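PDB 2IY9: SUBA from Escherichia coli, which cleaves the endoplasmic reticulum chaperone BiP of host cells as the serine protease subunit of the subtilase cytotoxin SubAB5. Local coordinates for residues A[49-54]-A[145-150]; A[67-72]-A[111-116]; A[91-96]-A[271-276]; A[175-180]-A[197-202]. One frame throughout, in Å; residues are numbered along the deposited sequence.

From the N terminus, strand 47-52 opens contact 1, which closes when 145-150 pairs beside it. Within that span contact 2 opens at 67-72 and closes at 111-116. Contact 3 leaves from 91-96, inside both of these spans, and returns only at 271-276, so it crosses contacts 1 and 2. Contact 4 (175-180 to 197-202) begins after contact 1 has closed and lies wholly within the long span of contact 3. Contacts 1 and 2 join strands of one parallel sheet, linked by V50 to S113 and R115; contact 3 pairs two helices beside that sheet, and contact 4 sets a loop against strand 176-180, the neighbour of 147-149.

Contact 1 (A[49-54]-A[145-150]); sequences SVVDSG and KIINIS
Water 1 is the best-held polar centre, gripped by three protein atoms: S150 N donates to it over 2.9 Å, and it donates to D52 OD2 at 2.7 Å and to N148 OD1 at 2.9 Å, although further acceptors compete for its two protons. The bridge thus joins the last residue of strand 49-52 to the end of strand 147-149. The backbones supply the rest of the grip. Parallel strands cross at -24°, the evidence for sheet twist, and N148 is held from both ends: its N-H goes to S49 O at 2.8 Å in the carbonyl plane, while its own O receives V51 N at 3.0 Å nearly along the C=O axis. S49 N adds a bond to I146 O (3.0 Å). On one face V51 CG2, anti to the carbonyl carbon, lies alongside I147 CG2 at 3.8 Å, and V51 CB meets I149 CG1; helix 125-134 covers I147 and I149. On the other face N148 CG stands anti to the backbone N (chi1 -174°), which puts OD1 by the water while ND2 bonds S279. D52 OD2 also packs against S150 CB at 3.9 Å. Beyond the strands D52 faces H89, whose NE2 bonds to S150 O, and S150 OG bonds S272 O. D52, H89 and S272 are the inferred charge relay residues of this S8 protease, so a buried carboxylate with a donating water and a nearby histidine is probably kept ionised, consistent with the role of the relay aspartate in orienting and polarising the histidine.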
loop_
_atom_site.group_PDB
_atom_site.type_symbol
_atom_site.label_atom_id
_atom_site.label_comp_id
_atom_site.label_asym_id
_atom_site.label_seq_id
_atom_site.Cartn_x
_atom_site.Cartn_y
_atom_site.Cartn_z
ATOM N N SER A 49 -6.544 -5.933 -1.592
ATOM C CA SER A 49 -7.253 -5.105 -2.552
ATOM C C SER A 49 -6.245 -4.199 -3.276
ATOM O O SER A 49 -5.423 -3.541 -2.639
ATOM C CB SER A 49 -8.338 -4.303 -1.825
ATOM O OG SER A 49 -9.193 -3.662 -2.762
ATOM N N VAL A 50 -6.276 -4.201 -4.604
ATOM C CA VAL A 50 -5.410 -3.308 -5.371
ATOM C C VAL A 50 -6.292 -2.295 -6.100
ATOM O O VAL A 50 -6.888 -2.601 -7.148
ATOM C CB VAL A 50 -4.445 -4.062 -6.316
ATOM C CG1 VAL A 50 -3.725 -3.089 -7.269
ATOM C CG2 VAL A 50 -3.424 -4.830 -5.507
ATOM N N VAL A 51 -6.392 -1.107 -5.497
ATOM C CA VAL A 51 -7.241 -0.027 -6.001
ATOM C C VAL A 51 -6.323 0.829 -6.877
ATOM O O VAL A 51 -5.430 1.551 -6.385
ATOM C CB VAL A 51 -7.901 0.775 -4.850
ATOM C CG1 VAL A 51 -8.895 1.812 -5.406
ATOM C CG2 VAL A 51 -8.617 -0.178 -3.873
ATOM N N ASP A 52 -6.512 0.705 -8.187
ATOM C CA ASP A 52 -5.480 1.139 -9.121
ATOM C C ASP A 52 -5.997 1.164 -10.557
ATOM O O ASP A 52 -7.196 1.338 -10.784
ATOM C CB ASP A 52 -4.260 0.211 -8.970
ATOM C CG ASP A 52 -2.941 0.937 -9.157
ATOM O OD1 ASP A 52 -2.697 1.421 -10.290
ATOM O OD2 ASP A 52 -2.153 1.018 -8.179
ATOM N N SER A 53 -5.094 0.990 -11.522
ATOM C CA SER A 53 -5.426 1.163 -12.935
ATOM C C SER A 53 -5.836 -0.144 -13.635
ATOM O O SER A 53 -5.969 -0.178 -14.858
ATOM C CB SER A 53 -4.236 1.792 -13.656
ATOM O OG SER A 53 -3.140 0.891 -13.705
ATOM N N GLY A 54 -6.034 -1.211 -12.855
ATOM C CA GLY A 54 -6.404 -2.524 -13.400
ATOM C C GLY A 54 -5.216 -3.472 -13.417
ATOM O O GLY A 54 -4.061 -3.043 -13.530
ATOM N N LYS A 145 -9.060 -7.052 3.581
ATOM C CA LYS A 145 -8.807 -6.377 4.851
ATOM C C LYS A 145 -7.728 -5.307 4.653
ATOM O O LYS A 145 -7.791 -4.197 5.224
ATOM C CB LYS A 145 -8.320 -7.404 5.879
ATOM C CG LYS A 145 -8.313 -6.916 7.320
ATOM C CD LYS A 145 -7.756 -7.987 8.245
ATOM C CE LYS A 145 -7.898 -7.616 9.721
ATOM N NZ LYS A 145 -9.337 -7.562 10.169
ATOM N N ILE A 146 -6.718 -5.677 3.869
ATOM C CA ILE A 146 -5.638 -4.776 3.529
ATOM C C ILE A 146 -5.919 -4.216 2.146
ATOM O O ILE A 146 -5.981 -4.963 1.169
ATOM C CB ILE A 146 -4.252 -5.467 3.545
ATOM C CG1 ILE A 146 -3.984 -6.162 4.894
ATOM C CG2 ILE A 146 -3.157 -4.451 3.180
ATOM C CD1 ILE A 146 -4.324 -5.303 6.150
ATOM N N ILE A 147 -6.079 -2.895 2.093
ATOM C CA ILE A 147 -6.443 -2.177 0.882
ATOM C C ILE A 147 -5.283 -1.301 0.401
ATOM O O ILE A 147 -4.920 -0.316 1.050
ATOM C CB ILE A 147 -7.709 -1.295 1.125
ATOM C CG1 ILE A 147 -8.882 -2.147 1.651
ATOM C CG2 ILE A 147 -8.119 -0.555 -0.150
ATOM C CD1 ILE A 147 -9.984 -1.304 2.294
ATOM N N ASN A 148 -4.721 -1.661 -0.752
ATOM C CA ASN A 148 -3.564 -0.960 -1.306
ATOM C C ASN A 148 -3.968 0.147 -2.257
ATOM O O ASN A 148 -4.626 -0.090 -3.287
ATOM C CB ASN A 148 -2.648 -1.941 -2.030
ATOM C CG ASN A 148 -1.360 -1.290 -2.505
ATOM O OD1 ASN A 148 -1.271 -0.762 -3.632
ATOM N ND2 ASN A 148 -0.367 -1.290 -1.636
ATOM N N ILE A 149 -3.560 1.364 -1.908
ATOM C CA ILE A 149 -3.817 2.525 -2.742
ATOM C C ILE A 149 -2.476 3.211 -3.049
ATOM O O ILE A 149 -2.069 4.159 -2.373
ATOM C CB ILE A 149 -4.846 3.480 -2.081
ATOM C CG1 ILE A 149 -6.069 2.660 -1.610
ATOM C CG2 ILE A 149 -5.222 4.627 -3.051
ATOM C CD1 ILE A 149 -7.342 3.440 -1.317
ATOM N N SER A 150 -1.802 2.692 -4.071
ATOM C CA SER A 150 -0.521 3.222 -4.539
ATOM C C SER A 150 -0.749 4.440 -5.443
ATOM O O SER A 150 -0.431 4.424 -6.638
ATOM C CB SER A 150 0.253 2.141 -5.299
ATOM O OG SER A 150 0.845 1.205 -4.424
HETATM O O HOH W 1 -2.865 0.510 -5.631
#

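Contact 2 (A[67-72]-A[111-116]); sequences AKFSFT and LISSRR
Strands 67-70 and 111-116 run parallel, their axes 4.6 Å apart and only 7° off, with S114 and R116 donating to A67 O and F69 O, and F69 and F71 donating to S114 O and R116 O, the straightest bond being R116 N to F69 O, 2.9 Å at 174°. R115, extended from CG to NE, carries its guanidinium over one face of the F69 ring: the planes differ by 15° and CZ sits 4.0 Å from the ring centroid, a stacked cation-pi pair. The same guanidinium meets F71 edge to edge, NH1 lying 3.7 Å from F71 CZ. On the opposite face of the sheet, T72 crosses R116 at about a right angle and sets OG1 3.6 Å above the centre of the R116 guanidinium plane. Water 2 links F69 O (2.9 Å) with S114 OG (2.7 Å). Strand 65-70 is the outermost at this end of the sheet. Both arginines have acids outside the pair, R115 in E144 and R116 in D74, which also bonds T72 OG1. Stacking on F69 and the bond to E144 would hold R115 flat, the carboxylate balancing its charge and the ring face probably adding cation-pi stabilisation.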
loop_
_atom_site.group_PDB
_atom_site.type_symbol
_atom_site.label_atom_id
_atom_site.label_comp_id
_atom_site.label_asym_id
_atom_site.label_seq_id
_atom_site.Cartn_x
_atom_site.Cartn_y
_atom_site.Cartn_z
ATOM N N ALA A 67 -10.704 -11.533 -7.467
ATOM C CA ALA A 67 -11.776 -10.851 -8.158
ATOM C C ALA A 67 -11.213 -9.667 -8.916
ATOM O O ALA A 67 -10.078 -9.260 -8.691
ATOM C CB ALA A 67 -12.846 -10.381 -7.172
ATOM N N LYS A 68 -12.021 -9.120 -9.818
ATOM C CA LYS A 68 -11.693 -7.872 -10.495
ATOM C C LYS A 68 -12.964 -7.064 -10.724
ATOM O O LYS A 68 -14.016 -7.626 -11.051
ATOM C CB LYS A 68 -10.924 -8.113 -11.802
ATOM C CG LYS A 68 -11.683 -8.901 -12.879
ATOM C CD LYS A 68 -10.754 -9.288 -14.032
ATOM C CE LYS A 68 -11.445 -10.287 -14.967
ATOM N NZ LYS A 68 -11.844 -11.559 -14.268
ATOM N N PHE A 69 -12.850 -5.754 -10.526
ATOM C CA PHE A 69 -13.978 -4.815 -10.600
ATOM C C PHE A 69 -13.620 -3.594 -11.422
ATOM O O PHE A 69 -12.447 -3.197 -11.475
ATOM C CB PHE A 69 -14.335 -4.291 -9.208
ATOM C CG PHE A 69 -14.837 -5.335 -8.255
ATOM C CD1 PHE A 69 -16.206 -5.500 -8.040
ATOM C CD2 PHE A 69 -13.940 -6.111 -7.508
ATOM C CE1 PHE A 69 -16.668 -6.452 -7.132
ATOM C CE2 PHE A 69 -14.401 -7.059 -6.603
ATOM C CZ PHE A 69 -15.757 -7.231 -6.417
ATOM N N SER A 70 -14.646 -2.981 -12.023
ATOM C CA SER A 70 -14.510 -1.703 -12.713
ATOM C C SER A 70 -15.230 -0.584 -11.975
ATOM O O SER A 70 -16.391 -0.730 -11.569
ATOM C CB SER A 70 -15.091 -1.765 -14.122
ATOM O OG SER A 70 -14.912 -0.507 -14.760
ATOM N N PHE A 71 -14.529 0.531 -11.818
ATOM C CA PHE A 71 -15.135 1.771 -11.364
ATOM C C PHE A 71 -14.779 2.869 -12.349
ATOM O O PHE A 71 -14.646 4.030 -11.995
ATOM C CB PHE A 71 -14.704 2.079 -9.935
ATOM C CG PHE A 71 -15.147 1.032 -8.965
ATOM C CD1 PHE A 71 -16.442 1.050 -8.451
ATOM C CD2 PHE A 71 -14.289 -0.013 -8.605
ATOM C CE1 PHE A 71 -16.879 0.063 -7.577
ATOM C CE2 PHE A 71 -14.716 -1.010 -7.724
ATOM C CZ PHE A 71 -16.017 -0.974 -7.214
ATOM N N THR A 72 -14.633 2.465 -13.605
ATOM C CA THR A 72 -14.266 3.380 -14.671
ATOM C C THR A 72 -15.418 3.480 -15.661
ATOM O O THR A 72 -16.307 2.621 -15.682
ATOM C CB THR A 72 -12.964 2.940 -15.378
ATOM O OG1 THR A 72 -13.069 1.562 -15.747
ATOM C CG2 THR A 72 -11.775 3.118 -14.435
ATOM N N LEU A 111 -3.693 -13.438 -2.552
ATOM C CA LEU A 111 -4.424 -13.226 -3.784
ATOM C C LEU A 111 -4.700 -11.737 -3.925
ATOM O O LEU A 111 -4.456 -10.969 -2.993
ATOM C CB LEU A 111 -5.733 -14.014 -3.777
ATOM C CG LEU A 111 -5.627 -15.535 -3.636
ATOM C CD1 LEU A 111 -7.021 -16.161 -3.477
ATOM C CD2 LEU A 111 -4.912 -16.143 -4.810
ATOM N N ILE A 112 -5.200 -11.341 -5.094
ATOM C CA ILE A 112 -5.381 -9.938 -5.425
ATOM C C ILE A 112 -6.819 -9.700 -5.897
ATOM O O ILE A 112 -7.338 -10.434 -6.747
ATOM C CB ILE A 112 -4.385 -9.509 -6.556
ATOM C CG1 ILE A 112 -2.918 -9.627 -6.083
ATOM C CG2 ILE A 112 -4.735 -8.104 -7.125
ATOM C CD1 ILE A 112 -2.518 -8.653 -4.955
ATOM N N SER A 113 -7.449 -8.679 -5.332
ATOM C CA SER A 113 -8.728 -8.182 -5.832
ATOM C C SER A 113 -8.479 -6.832 -6.489
ATOM O O SER A 113 -8.188 -5.839 -5.803
ATOM C CB SER A 113 -9.744 -8.048 -4.699
ATOM O OG SER A 113 -10.961 -7.513 -5.187
ATOM N N SER A 114 -8.589 -6.806 -7.817
ATOM C CA SER A 114 -8.325 -5.600 -8.585
ATOM C C SER A 114 -9.564 -4.716 -8.658
ATOM O O SER A 114 -10.653 -5.172 -9.028
ATOM C CB SER A 114 -7.839 -5.936 -9.984
ATOM O OG SER A 114 -7.549 -4.748 -10.692
ATOM N N ARG A 115 -9.397 -3.456 -8.276
ATOM C CA ARG A 115 -10.489 -2.506 -8.352
ATOM C C ARG A 115 -10.005 -1.345 -9.198
ATOM O O ARG A 115 -9.250 -0.470 -8.730
ATOM C CB ARG A 115 -10.942 -2.092 -6.946
ATOM C CG ARG A 115 -11.544 -3.259 -6.161
ATOM C CD ARG A 115 -11.907 -2.925 -4.726
ATOM N NE ARG A 115 -12.593 -4.069 -4.121
ATOM C CZ ARG A 115 -13.912 -4.250 -4.146
ATOM N NH1 ARG A 115 -14.700 -3.351 -4.734
ATOM N NH2 ARG A 115 -14.439 -5.331 -3.591
ATOM N N ARG A 116 -10.416 -1.350 -10.465
ATOM C CA ARG A 116 -9.899 -0.356 -11.399
ATOM C C ARG A 116 -10.635 0.970 -11.235
ATOM O O ARG A 116 -11.854 1.018 -11.384
ATOM C CB ARG A 116 -9.947 -0.844 -12.848
ATOM C CG ARG A 116 -9.285 0.167 -13.794
ATOM C CD ARG A 116 -9.384 -0.175 -15.282
ATOM N NE ARG A 116 -9.345 1.083 -16.036
ATOM C CZ ARG A 116 -9.821 1.276 -17.266
ATOM N NH1 ARG A 116 -10.368 0.288 -17.971
ATOM N NH2 ARG A 116 -9.737 2.484 -17.799
HETATM O O HOH W 2 -9.913 -4.455 -11.995
#

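Contact 3 (A[91-96]-A[271-276])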
loop_
_atom_site.group_PDB
_atom_site.type_symbol
_atom_site.label_atom_id
_atom_site.label_comp_id
_atom_site.label_asym_id
_atom_site.label_seq_id
_atom_site.Cartn_x
_atom_site.Cartn_y
_atom_site.Cartn_z
ATOM N N THR A 91 -0.818 -3.610 -12.455
ATOM C CA THR A 91 -0.076 -4.881 -12.586
ATOM C C THR A 91 1.251 -4.826 -11.817
ATOM O O THR A 91 1.620 -5.772 -11.113
ATOM C CB THR A 91 0.205 -5.241 -14.078
ATOM O OG1 THR A 91 -1.016 -5.193 -14.826
ATOM C CG2 THR A 91 0.806 -6.637 -14.209
ATOM N N ALA A 92 1.965 -3.712 -11.965
ATOM C CA ALA A 92 3.203 -3.481 -11.232
ATOM C C ALA A 92 3.000 -3.650 -9.716
ATOM O O ALA A 92 3.745 -4.381 -9.066
ATOM C CB ALA A 92 3.756 -2.101 -11.552
ATOM N N MET A 93 1.986 -2.976 -9.172
ATOM C CA MET A 93 1.729 -2.992 -7.722
ATOM C C MET A 93 1.346 -4.379 -7.231
ATOM O O MET A 93 1.914 -4.878 -6.244
ATOM C CB MET A 93 0.660 -1.962 -7.346
ATOM C CG MET A 93 0.997 -0.509 -7.781
ATOM S SD MET A 93 2.555 0.093 -7.107
ATOM C CE MET A 93 3.616 0.146 -8.541
ATOM N N ALA A 94 0.410 -5.001 -7.947
ATOM C CA ALA A 94 -0.005 -6.374 -7.700
ATOM C C ALA A 94 1.199 -7.303 -7.690
ATOM O O ALA A 94 1.293 -8.167 -6.824
ATOM C CB ALA A 94 -1.025 -6.834 -8.727
ATOM N N SER A 95 2.129 -7.106 -8.628
ATOM C CA SER A 95 3.303 -7.975 -8.690
ATOM C C SER A 95 4.169 -7.823 -7.442
ATOM O O SER A 95 4.640 -8.826 -6.903
ATOM C CB SER A 95 4.102 -7.796 -9.988
ATOM O OG SER A 95 4.878 -6.605 -10.018
ATOM N N LEU A 96 4.355 -6.583 -6.970
ATOM C CA LEU A 96 5.182 -6.333 -5.782
ATOM C C LEU A 96 4.602 -6.969 -4.513
ATOM O O LEU A 96 5.345 -7.438 -3.654
ATOM C CB LEU A 96 5.410 -4.831 -5.575
ATOM C CG LEU A 96 6.238 -4.131 -6.658
ATOM C CD1 LEU A 96 6.242 -2.635 -6.394
ATOM C CD2 LEU A 96 7.682 -4.695 -6.758
ATOM N N THR A 271 6.817 6.341 -4.250
ATOM C CA THR A 271 5.927 5.937 -3.158
ATOM C C THR A 271 4.896 4.873 -3.546
ATOM O O THR A 271 4.368 4.192 -2.675
ATOM C CB THR A 271 5.195 7.151 -2.549
ATOM O OG1 THR A 271 4.423 7.796 -3.561
ATOM C CG2 THR A 271 6.195 8.144 -1.939
ATOM N N SER A 272 4.600 4.729 -4.839
ATOM C CA SER A 272 3.686 3.662 -5.282
ATOM C C SER A 272 4.272 2.301 -4.910
ATOM O O SER A 272 3.603 1.458 -4.288
ATOM C CB SER A 272 3.442 3.731 -6.794
ATOM O OG SER A 272 2.742 4.913 -7.156
ATOM N N GLU A 273 5.535 2.105 -5.278
ATOM C CA GLU A 273 6.253 0.855 -5.000
ATOM C C GLU A 273 6.390 0.594 -3.496
ATOM O O GLU A 273 6.187 -0.539 -3.028
ATOM C CB GLU A 273 7.645 0.908 -5.638
ATOM C CG GLU A 273 7.640 0.889 -7.170
ATOM C CD GLU A 273 7.375 2.241 -7.828
ATOM O OE1 GLU A 273 7.190 3.275 -7.135
ATOM O OE2 GLU A 273 7.344 2.269 -9.077
ATOM N N ALA A 274 6.747 1.643 -2.752
ATOM C CA ALA A 274 6.896 1.564 -1.295
ATOM C C ALA A 274 5.583 1.147 -0.628
ATOM O O ALA A 274 5.569 0.312 0.259
ATOM C CB ALA A 274 7.374 2.912 -0.727
ATOM N N THR A 275 4.485 1.738 -1.076
ATOM C CA THR A 275 3.175 1.390 -0.559
ATOM C C THR A 275 2.864 -0.094 -0.795
ATOM O O THR A 275 2.356 -0.770 0.096
ATOM C CB THR A 275 2.106 2.269 -1.194
ATOM O OG1 THR A 275 2.408 3.639 -0.904
ATOM C CG2 THR A 275 0.713 1.909 -0.674
ATOM N N ALA A 276 3.161 -0.588 -1.997
ATOM C CA ALA A 276 2.877 -1.989 -2.336
ATOM C C ALA A 276 3.591 -2.936 -1.374
ATOM O O ALA A 276 3.032 -3.938 -0.911
ATOM C CB ALA A 276 3.262 -2.278 -3.781
#
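No hydrogen bond passes between helix segments 91-96 and 271-276, whose axes approach to 9.0 Å and cross at -36°; the meeting rests on sulfur and carbon contacts. The sulfur contact is M93 SD, 3.3 Å from S272 O, a close approach to a carbonyl that also accepts the backbone bond from A276 N. M93 gets there by folding back, with bends at chi2 (-58°) and chi3 (109°), so that SD also comes within 3.8 Å of S272 CB and the methyl CE lies over the same CB. Carbon contacts make up the second group. A276 CB, a small knob, is set between L96 CB at 3.8 Å and M93 O, while the L96 side chain crosses that of E273 obliquely, its CD1 touching E273 CA at 3.8 Å and also CB and CG. This is the pairing of two central helices of the subtilisin fold, packed on one side of the parallel sheet: helix 84-98 carries H89, and helix 271-288 carries S272 in its first turn, both assigned by inference to the charge relay. Polar bonds inside each helix form the third group. S95 OG donates to A92 O at 2.7 Å, and T275 OG1 to T271 O at 2.7 Å, so each of these carbonyls serves a side-chain donor besides the usual backbone N-H one turn on, from L96 and T275 respectively. At the start of the second helix T271 N is bonded to N183 OD1, an asparagine whose place is consistent with the oxyanion-hole asparagine of subtilisins.

Contact 4 (A[175-180]-A[197-202])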
loop_
_atom_site.group_PDB
_atom_site.type_symbol
_atom_site.label_atom_id
_atom_site.label_comp_id
_atom_site.label_asym_id
_atom_site.label_seq_id
_atom_site.Cartn_x
_atom_site.Cartn_y
_atom_site.Cartn_z
ATOM N N ARG A 175 -10.711 -2.843 8.667
ATOM C CA ARG A 175 -9.864 -2.783 7.464
ATOM C C ARG A 175 -8.850 -1.650 7.533
ATOM O O ARG A 175 -9.051 -0.666 8.257
ATOM C CB ARG A 175 -10.719 -2.635 6.202
ATOM C CG ARG A 175 -11.806 -3.688 6.074
ATOM C CD ARG A 175 -12.580 -3.572 4.753
ATOM N NE ARG A 175 -13.762 -4.426 4.787
ATOM C CZ ARG A 175 -13.761 -5.726 4.502
ATOM N NH1 ARG A 175 -12.644 -6.336 4.133
ATOM N NH2 ARG A 175 -14.894 -6.413 4.566
ATOM N N LEU A 176 -7.769 -1.805 6.765
ATOM C CA LEU A 176 -6.715 -0.818 6.684
ATOM C C LEU A 176 -6.497 -0.352 5.264
ATOM O O LEU A 176 -6.560 -1.147 4.327
ATOM C CB LEU A 176 -5.395 -1.377 7.207
ATOM C CG LEU A 176 -5.342 -1.590 8.718
ATOM C CD1 LEU A 176 -4.097 -2.367 9.042
ATOM C CD2 LEU A 176 -5.429 -0.235 9.482
ATOM N N ILE A 177 -6.219 0.938 5.121
ATOM C CA ILE A 177 -5.861 1.496 3.820
ATOM C C ILE A 177 -4.397 1.887 3.854
ATOM O O ILE A 177 -3.965 2.682 4.702
ATOM C CB ILE A 177 -6.724 2.698 3.441
ATOM C CG1 ILE A 177 -8.165 2.232 3.187
ATOM C CG2 ILE A 177 -6.170 3.394 2.202
ATOM C CD1 ILE A 177 -9.089 3.349 2.818
ATOM N N VAL A 178 -3.640 1.289 2.949
ATOM C CA VAL A 178 -2.231 1.598 2.805
ATOM C C VAL A 178 -2.124 2.550 1.616
ATOM O O VAL A 178 -2.436 2.180 0.478
ATOM C CB VAL A 178 -1.394 0.320 2.613
ATOM C CG1 VAL A 178 0.106 0.640 2.717
ATOM C CG2 VAL A 178 -1.784 -0.723 3.668
ATOM N N ALA A 179 -1.723 3.789 1.912
ATOM C CA ALA A 179 -1.806 4.903 0.963
ATOM C C ALA A 179 -0.463 5.588 0.722
ATOM O O ALA A 179 0.190 6.024 1.664
ATOM C CB ALA A 179 -2.815 5.912 1.457
ATOM N N ALA A 180 -0.066 5.686 -0.551
ATOM C CA ALA A 180 1.159 6.398 -0.943
ATOM C C ALA A 180 0.993 7.890 -0.661
ATOM O O ALA A 180 -0.086 8.443 -0.907
ATOM C CB ALA A 180 1.439 6.174 -2.436
ATOM N N ILE A 197 -2.335 14.466 -1.832
ATOM C CA ILE A 197 -2.950 13.248 -2.368
ATOM C C ILE A 197 -3.766 12.522 -1.303
ATOM O O ILE A 197 -3.289 12.298 -0.184
ATOM C CB ILE A 197 -1.893 12.310 -3.002
ATOM C CG1 ILE A 197 -1.181 13.041 -4.142
ATOM C CG2 ILE A 197 -2.537 11.041 -3.522
ATOM C CD1 ILE A 197 0.221 12.588 -4.384
ATOM N N TRP A 198 -5.001 12.182 -1.674
ATOM C CA TRP A 198 -5.946 11.454 -0.829
ATOM C C TRP A 198 -5.963 9.974 -1.246
ATOM O O TRP A 198 -5.825 9.686 -2.425
ATOM C CB TRP A 198 -7.350 12.070 -0.970
ATOM C CG TRP A 198 -7.475 13.363 -0.203
ATOM C CD1 TRP A 198 -7.073 14.604 -0.616
ATOM C CD2 TRP A 198 -8.023 13.534 1.114
ATOM N NE1 TRP A 198 -7.337 15.538 0.367
ATOM C CE2 TRP A 198 -7.916 14.907 1.437
ATOM C CE3 TRP A 198 -8.595 12.661 2.052
ATOM C CZ2 TRP A 198 -8.356 15.424 2.662
ATOM C CZ3 TRP A 198 -9.041 13.175 3.260
ATOM C CH2 TRP A 198 -8.903 14.545 3.564
ATOM N N PRO A 199 -6.170 9.037 -0.289
ATOM C CA PRO A 199 -6.494 9.270 1.121
ATOM C C PRO A 199 -5.324 9.528 2.067
ATOM O O PRO A 199 -5.558 9.694 3.261
ATOM C CB PRO A 199 -7.197 7.969 1.538
ATOM C CG PRO A 199 -6.606 6.921 0.647
ATOM C CD PRO A 199 -6.125 7.596 -0.608
ATOM N N ALA A 200 -4.086 9.577 1.572
ATOM C CA ALA A 200 -2.967 9.903 2.470
ATOM C C ALA A 200 -3.184 11.254 3.194
ATOM O O ALA A 200 -2.778 11.413 4.345
ATOM C CB ALA A 200 -1.635 9.892 1.723
ATOM N N ALA A 201 -3.862 12.190 2.529
ATOM C CA ALA A 201 -4.080 13.550 3.063
ATOM C C ALA A 201 -5.072 13.606 4.237
ATOM O O ALA A 201 -5.204 14.646 4.890
ATOM C CB ALA A 201 -4.534 14.477 1.959
ATOM N N TYR A 202 -5.769 12.495 4.492
ATOM C CA TYR A 202 -6.620 12.380 5.663
ATOM C C TYR A 202 -5.795 12.783 6.879
ATOM O O TYR A 202 -4.698 12.249 7.113
ATOM C CB TYR A 202 -7.168 10.954 5.803
ATOM C CG TYR A 202 -8.124 10.741 6.967
ATOM C CD1 TYR A 202 -9.232 11.577 7.157
ATOM C CD2 TYR A 202 -7.933 9.686 7.860
ATOM C CE1 TYR A 202 -10.115 11.374 8.227
ATOM C CE2 TYR A 202 -8.806 9.473 8.929
ATOM C CZ TYR A 202 -9.893 10.328 9.102
ATOM O OH TYR A 202 -10.754 10.122 10.150
HETATM O O HOH W 3 -2.966 8.526 -1.097
#
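P199 presents its ring tip as the bump, and the hollow is the gap between I177 and A179 on strand 176-180. Both of those residues direct their CB toward the loop: P199 CG touches I177 CG2 at 3.9 Å, the two side chains crossing at about a right angle, and lies 4.0 Å from A179 CB. I149 and helix 160-172 enclose this spot further, touching P199 and I177 respectively. One residue on, A200 CB presses against A180 O at 3.4 Å, while A179 CB in turn fits against A200 N at 3.9 Å, so each alanine methyl sits against the backbone of the other segment. Backbone polarity here is met by water 3, which donates to A180 O (2.9 Å) and accepts from A200 N (3.1 Å). The loop holds its convex form through the cis peptide before P199 and a type I turn from P199 to Y202, closed by Y202 N to P199 O at 3.1 Å. The side chain of A180 is about 5 Å from that of S272. A cis proline packed behind this strand is a feature of subtilisin-like proteases, where the strand end lines the S1 specificity pocket; A180 probably does so here.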